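Glycosyl hydrolase (Rhizobium leguminosarum bv. trifolii, PDB 5NDX) probably hydrolyses O-glycosidic bonds as a family 39 glycoside hydrolase, a bacterial orthologue of human alpha-L-iduronidase. Local coordinates at residues A373-T378 / L398-P403; R437-L442 / D608-R613. The protein carries 2 engineered substitutions. All coordinates share one frame; numbering follows the deposited sequence.

Contact 1 of 2, residues A373-T378 / L398-P403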
loop_
_atom_site.group_PDB
_atom_site.type_symbol
_atom_site.label_atom_id
_atom_site.label_comp_id
_atom_site.label_asym_id
_atom_site.label_seq_id
_atom_site.Cartn_x
_atom_site.Cartn_y
_atom_site.Cartn_z
ATOM N N ALA A 373 -3.958 -0.113 -8.142
ATOM C CA ALA A 373 -2.678 -0.384 -8.765
ATOM C C ALA A 373 -2.829 -0.564 -10.268
ATOM O O ALA A 373 -1.856 -0.375 -10.962
ATOM C CB ALA A 373 -2.063 -1.633 -8.179
ATOM N N THR A 374 -4.035 -0.918 -10.744
ATOM C CA THR A 374 -4.306 -1.086 -12.174
ATOM C C THR A 374 -4.479 0.174 -12.963
ATOM O O THR A 374 -4.697 0.090 -14.171
ATOM C CB THR A 374 -5.577 -1.943 -12.428
ATOM O OG1 THR A 374 -6.774 -1.218 -12.033
ATOM C CG2 THR A 374 -5.481 -3.245 -11.670
ATOM N N LEU A 375 -4.459 1.338 -12.317
ATOM C CA LEU A 375 -4.692 2.565 -13.026
ATOM C C LEU A 375 -3.552 2.867 -14.004
ATOM O O LEU A 375 -2.436 2.409 -13.841
ATOM C CB LEU A 375 -4.904 3.719 -12.064
ATOM C CG LEU A 375 -6.269 3.733 -11.342
ATOM C CD1 LEU A 375 -6.265 4.616 -10.102
ATOM C CD2 LEU A 375 -7.366 4.150 -12.294
ATOM N N GLY A 376 -3.908 3.601 -15.043
ATOM C CA GLY A 376 -3.007 3.986 -16.100
ATOM C C GLY A 376 -2.206 5.238 -15.836
ATOM O O GLY A 376 -2.098 5.670 -14.701
ATOM N N ASP A 377 -1.641 5.819 -16.906
ATOM C CA ASP A 377 -0.648 6.888 -16.741
ATOM C C ASP A 377 -1.144 8.219 -17.307
ATOM O O ASP A 377 -0.403 9.215 -17.321
ATOM C CB ASP A 377 0.680 6.497 -17.371
ATOM C CG ASP A 377 0.575 6.346 -18.919
ATOM O OD1 ASP A 377 -0.499 6.605 -19.563
ATOM O OD2 ASP A 377 1.592 5.918 -19.487
ATOM N N THR A 378 -2.391 8.261 -17.758
ATOM C CA THR A 378 -2.926 9.483 -18.331
ATOM C C THR A 378 -4.378 9.656 -17.911
ATOM O O THR A 378 -5.150 8.715 -18.019
ATOM C CB THR A 378 -2.827 9.419 -19.884
ATOM O OG1 THR A 378 -1.488 9.103 -20.284
ATOM C CG2 THR A 378 -3.146 10.701 -20.456
ATOM N N LEU A 398 -11.704 8.121 -10.978
ATOM C CA LEU A 398 -10.308 8.280 -11.471
ATOM C C LEU A 398 -10.283 7.586 -12.842
ATOM O O LEU A 398 -10.199 6.357 -12.922
ATOM C CB LEU A 398 -9.281 7.657 -10.524
ATOM C CG LEU A 398 -9.241 8.250 -9.095
ATOM C CD1 LEU A 398 -8.509 7.317 -8.162
ATOM C CD2 LEU A 398 -8.577 9.633 -9.105
ATOM N N PRO A 399 -10.383 8.366 -13.926
ATOM C CA PRO A 399 -10.518 7.822 -15.252
ATOM C C PRO A 399 -9.206 7.917 -15.977
ATOM O O PRO A 399 -8.726 9.025 -16.184
ATOM C CB PRO A 399 -11.573 8.722 -15.885
ATOM C CG PRO A 399 -11.340 10.049 -15.242
ATOM C CD PRO A 399 -10.635 9.820 -13.906
ATOM N N THR A 400 -8.587 6.765 -16.271
ATOM C CA THR A 400 -7.250 6.737 -16.849
ATOM C C THR A 400 -7.192 5.923 -18.133
ATOM O O THR A 400 -7.959 4.982 -18.317
ATOM C CB THR A 400 -6.176 6.203 -15.885
ATOM O OG1 THR A 400 -6.395 4.811 -15.628
ATOM C CG2 THR A 400 -6.136 7.014 -14.608
ATOM N N ARG A 401 -6.265 6.308 -18.999
ATOM C CA ARG A 401 -5.884 5.531 -20.209
ATOM C C ARG A 401 -4.653 4.701 -19.885
ATOM O O ARG A 401 -3.717 5.179 -19.252
ATOM C CB ARG A 401 -5.582 6.462 -21.395
ATOM C CG ARG A 401 -5.493 5.824 -22.809
ATOM C CD ARG A 401 -5.019 6.897 -23.828
ATOM N NE ARG A 401 -3.644 7.298 -23.481
ATOM C CZ ARG A 401 -2.928 8.330 -23.976
ATOM N NH1 ARG A 401 -3.445 9.148 -24.889
ATOM N NH2 ARG A 401 -1.651 8.534 -23.512
ATOM N N LEU A 402 -4.682 3.461 -20.311
ATOM C CA LEU A 402 -3.555 2.531 -20.163
ATOM C C LEU A 402 -2.549 2.654 -21.349
ATOM O O LEU A 402 -2.953 2.896 -22.492
ATOM C CB LEU A 402 -4.074 1.098 -20.114
ATOM C CG LEU A 402 -4.989 0.770 -18.918
ATOM C CD1 LEU A 402 -5.789 -0.484 -19.183
ATOM C CD2 LEU A 402 -4.125 0.595 -17.705
ATOM N N PRO A 403 -1.262 2.477 -21.079
ATOM C CA PRO A 403 -0.300 2.265 -22.185
ATOM C C PRO A 403 -0.746 1.135 -23.059
ATOM O O PRO A 403 -1.126 0.075 -22.549
ATOM C CB PRO A 403 0.994 1.840 -21.473
ATOM C CG PRO A 403 0.876 2.420 -20.075
ATOM C CD PRO A 403 -0.612 2.443 -19.754
#
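The tight part of the contact lies at Gly376, which passes close over the end of strand 395-401. Its loop links helix 364-372 to strand 378-385. Strands 378-385 and 395-401 are antiparallel neighbours in the large mixed sheet, and the loop enters the first beside the end of the second. The Gly376 N-H points at Thr400 OG1, 2.8 Å from N to OG1, and the bond is nearly straight at 162°. OG1 sits in the crowded position between its own backbone N and carbonyl carbon (chi1 67°), which turns it to the loop. The same OG1 is hydrogen-bonded to Ser408 O on the neighbouring strand 407-413. An alanine here would remove the hydroxyl that links Gly376 N and Ser408 O, and would probably loosen the loop on the strand. A beta carbon on Gly376 would clash with Arg401 O. Leu375 crosses Leu398 and Thr400 at about a right angle; its CD1 lies 4.0 Å from Leu398 CD1. Asp377 N bonds Arg401 O at 3.2 Å, and Arg401 N bonds Thr378 O at 2.8 Å. The outer side is looser: Asp377 and Pro403 are exposed, Arg401 partly so. Asp377 meets Pro403 tip to tip, with OD2 3.6 Å from Pro403 CG. The Arg401 guanidinium runs past the buried Thr378 toward that side, with Thr378 CG2 over one of its faces. Asp377 OD1 stays 4.5 Å from Arg401 NH2, beyond a salt bridge. Three directed bonds, to a hydroxyl and to backbone carbonyls, join loop and strand beside leucine packing; charge probably adds little.

Contact 2 of 2, residues R437-L442 / D608-R613. Unlike the reference sequence in segment 437-442: Ile440 (reference Leu). With SO4 (sulfate ion), chain G.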
loop_
_atom_site.group_PDB
_atom_site.type_symbol
_atom_site.label_atom_id
_atom_site.label_comp_id
_atom_site.label_asym_id
_atom_site.label_seq_id
_atom_site.Cartn_x
_atom_site.Cartn_y
_atom_site.Cartn_z
ATOM N N ARG A 437 -11.695 -5.636 -30.943
ATOM C CA ARG A 437 -12.281 -6.284 -29.782
ATOM C C ARG A 437 -11.667 -5.709 -28.507
ATOM O O ARG A 437 -10.440 -5.534 -28.392
ATOM C CB ARG A 437 -11.895 -7.756 -29.655
ATOM C CG ARG A 437 -12.540 -8.812 -30.490
ATOM C CD ARG A 437 -11.586 -10.022 -30.506
ATOM N NE ARG A 437 -12.020 -11.152 -29.701
ATOM C CZ ARG A 437 -11.218 -12.068 -29.135
ATOM N NH1 ARG A 437 -9.894 -12.009 -29.207
ATOM N NH2 ARG A 437 -11.763 -13.052 -28.427
ATOM N N HIS A 438 -12.509 -5.576 -27.513
ATOM C CA HIS A 438 -12.071 -5.233 -26.164
ATOM C C HIS A 438 -12.759 -6.132 -25.190
ATOM O O HIS A 438 -13.904 -6.584 -25.421
ATOM C CB HIS A 438 -12.440 -3.791 -25.867
ATOM C CG HIS A 438 -11.646 -2.812 -26.643
ATOM N ND1 HIS A 438 -10.536 -2.174 -26.127
ATOM C CD2 HIS A 438 -11.775 -2.373 -27.907
ATOM C CE1 HIS A 438 -10.035 -1.360 -27.039
ATOM N NE2 HIS A 438 -10.756 -1.476 -28.132
ATOM N N ALA A 439 -12.101 -6.320 -24.062
ATOM C CA ALA A 439 -12.666 -7.054 -22.929
ATOM C C ALA A 439 -12.945 -6.062 -21.794
ATOM O O ALA A 439 -12.151 -5.124 -21.543
ATOM C CB ALA A 439 -11.708 -8.124 -22.468
ATOM N N ILE A 440 -14.105 -6.240 -21.167
ATOM C CA ILE A 440 -14.539 -5.420 -20.039
ATOM C C ILE A 440 -14.462 -6.284 -18.778
ATOM O O ILE A 440 -15.143 -7.306 -18.723
ATOM C CB ILE A 440 -15.962 -4.909 -20.245
ATOM C CG1 ILE A 440 -16.061 -4.147 -21.575
ATOM C CG2 ILE A 440 -16.387 -3.997 -19.074
ATOM C CD1 ILE A 440 -17.520 -3.833 -21.976
ATOM N N CYS A 441 -13.623 -5.882 -17.808
ATOM C CA CYS A 441 -13.451 -6.547 -16.528
ATOM C C CYS A 441 -13.937 -5.595 -15.456
ATOM O O CYS A 441 -13.512 -4.442 -15.434
ATOM C CB CYS A 441 -11.968 -6.890 -16.217
ATOM S SG CYS A 441 -11.144 -7.644 -17.646
ATOM N N LEU A 442 -14.856 -6.078 -14.610
ATOM C CA LEU A 442 -15.425 -5.286 -13.542
ATOM C C LEU A 442 -15.065 -5.913 -12.206
ATOM O O LEU A 442 -15.497 -7.011 -11.916
ATOM C CB LEU A 442 -16.932 -5.223 -13.689
ATOM C CG LEU A 442 -17.440 -4.799 -15.063
ATOM C CD1 LEU A 442 -18.920 -5.103 -15.173
ATOM C CD2 LEU A 442 -17.146 -3.341 -15.366
ATOM N N ASP A 608 -5.277 -13.882 -19.826
ATOM C CA ASP A 608 -5.664 -12.558 -20.188
ATOM C C ASP A 608 -7.193 -12.470 -20.140
ATOM O O ASP A 608 -7.891 -13.475 -19.931
ATOM C CB ASP A 608 -5.080 -12.126 -21.524
ATOM C CG ASP A 608 -5.610 -12.911 -22.722
ATOM O OD1 ASP A 608 -6.659 -13.576 -22.632
ATOM O OD2 ASP A 608 -4.929 -12.828 -23.777
ATOM N N ALA A 609 -7.703 -11.285 -20.382
ATOM C CA ALA A 609 -9.146 -11.082 -20.275
ATOM C C ALA A 609 -9.925 -11.722 -21.446
ATOM O O ALA A 609 -11.140 -11.847 -21.377
ATOM C CB ALA A 609 -9.445 -9.593 -20.139
ATOM N N PHE A 610 -9.225 -12.186 -22.489
ATOM C CA PHE A 610 -9.863 -12.900 -23.576
ATOM C C PHE A 610 -9.885 -14.413 -23.318
ATOM O O PHE A 610 -10.199 -15.145 -24.198
ATOM C CB PHE A 610 -9.199 -12.520 -24.910
ATOM C CG PHE A 610 -9.252 -11.052 -25.167
ATOM C CD1 PHE A 610 -8.312 -10.212 -24.619
ATOM C CD2 PHE A 610 -10.309 -10.496 -25.861
ATOM C CE1 PHE A 610 -8.380 -8.851 -24.800
ATOM C CE2 PHE A 610 -10.397 -9.124 -26.026
ATOM C CZ PHE A 610 -9.434 -8.311 -25.490
ATOM N N GLY A 611 -9.556 -14.865 -22.107
ATOM C CA GLY A 611 -9.488 -16.270 -21.782
ATOM C C GLY A 611 -8.224 -17.024 -22.239
ATOM O O GLY A 611 -8.146 -18.206 -22.027
ATOM N N ARG A 612 -7.227 -16.370 -22.825
ATOM C CA ARG A 612 -6.055 -17.113 -23.282
ATOM C C ARG A 612 -5.050 -17.349 -22.149
ATOM O O ARG A 612 -4.716 -16.429 -21.424
ATOM C CB ARG A 612 -5.379 -16.396 -24.441
ATOM C CG ARG A 612 -6.291 -16.268 -25.659
ATOM C CD ARG A 612 -5.659 -15.413 -26.752
ATOM N NE ARG A 612 -5.531 -14.022 -26.283
ATOM C CZ ARG A 612 -5.709 -12.932 -27.026
ATOM N NH1 ARG A 612 -6.035 -13.003 -28.299
ATOM N NH2 ARG A 612 -5.505 -11.741 -26.487
ATOM N N ARG A 613 -4.582 -18.576 -22.032
ATOM C CA ARG A 613 -3.559 -18.972 -21.074
ATOM C C ARG A 613 -2.185 -18.693 -21.603
ATOM O O ARG A 613 -1.949 -18.848 -22.779
ATOM C CB ARG A 613 -3.652 -20.459 -20.744
ATOM C CG ARG A 613 -3.008 -20.758 -19.399
ATOM C CD ARG A 613 -2.968 -22.236 -18.965
ATOM N NE ARG A 613 -2.412 -23.249 -19.873
ATOM C CZ ARG A 613 -1.211 -23.262 -20.443
ATOM N NH1 ARG A 613 -0.363 -22.262 -20.311
ATOM N NH2 ARG A 613 -0.863 -24.283 -21.210
HETATM S S SO4 G . -6.488 -23.767 -21.433
HETATM O O1 SO4 G . -7.461 -24.384 -22.370
HETATM O O2 SO4 G . -6.482 -22.301 -21.627
HETATM O O3 SO4 G . -6.878 -24.086 -20.040
HETATM O O4 SO4 G . -5.130 -24.300 -21.694
HETATM O O HOH W 1 -11.744 -14.606 -26.514
#
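Apolar packing joins strand 436-445 to the turn that follows strand 601-607. Ala439 CB and Ala609 CB meet at 3.6 Å. Ala609 CB also lies 3.6 Å from Cys441 SG, so this one methyl touches two residues of the strand. The Phe610 ring lies over Ala439 in a CH-pi contact: Ala439 CB is 4.0 Å from the ring centroid and 20° off the ring normal. CZ leads the ring in, 3.6 Å from Ala439 N. CG of Phe610 is anti to its carbonyl carbon (chi1 -57°), which swings the ring toward the strand.

Next come the cationic groups. Arg437 and Phe610 slide past each other in opposite directions, their planes 44° apart. Phe610 CD2 sits over one guanidinium face, offset toward the rim, 3.7 Å from Arg437 CZ. Arg437 and Arg612 reach toward each other tip to tip, yet Asp527 forms a salt bridge with each, which probably offsets part of the repulsion between the two.

The type I beta turn from Asp608 to Gly611 lies in the loop between strands 601-607 and 618-620 of the small C-terminal antiparallel sheet. Here it packs against the large mixed sheet, so the contact joins two beta units. Gly611 has positive phi, which favours glycine.

Hydrogen bonds fix the turn from within. Gly611 N bonds Asp608 O. Asp608 also ties Arg612, just beyond the turn: OD1 accepts from Arg612 N at 2.9 Å and, weakly, from Phe610 N. Asp608 OD2 forms a salt bridge with Arg612, accepting side-on from NE and NH2 in the guanidinium plane; the NE bond is 2.8 Å and uses the syn lone pair. A water bridges Phe610 O and, by a weak bond, Arg437 NH2.

Both contacts reach the same large mixed sheet, and their centres are about 17 Å apart. They do not touch each other. Contact 1 is the more buried. It joins neighbouring elements of one sheet, the loop into strand 378-385 and the end of strand 395-401. Contact 2 is partly buried and lies farther from the chain centre. It brings a turn between two strands of the small C-terminal sheet onto strand 436-445. Strand 518-526 runs near both: Leu402 touches Val525, and so does Ala439. The chemistry differs accordingly. Within the sheet, direct backbone and hydroxyl bonds join the segments. Between the two sheets, methyl groups and a ring do the packing, and arginines border it.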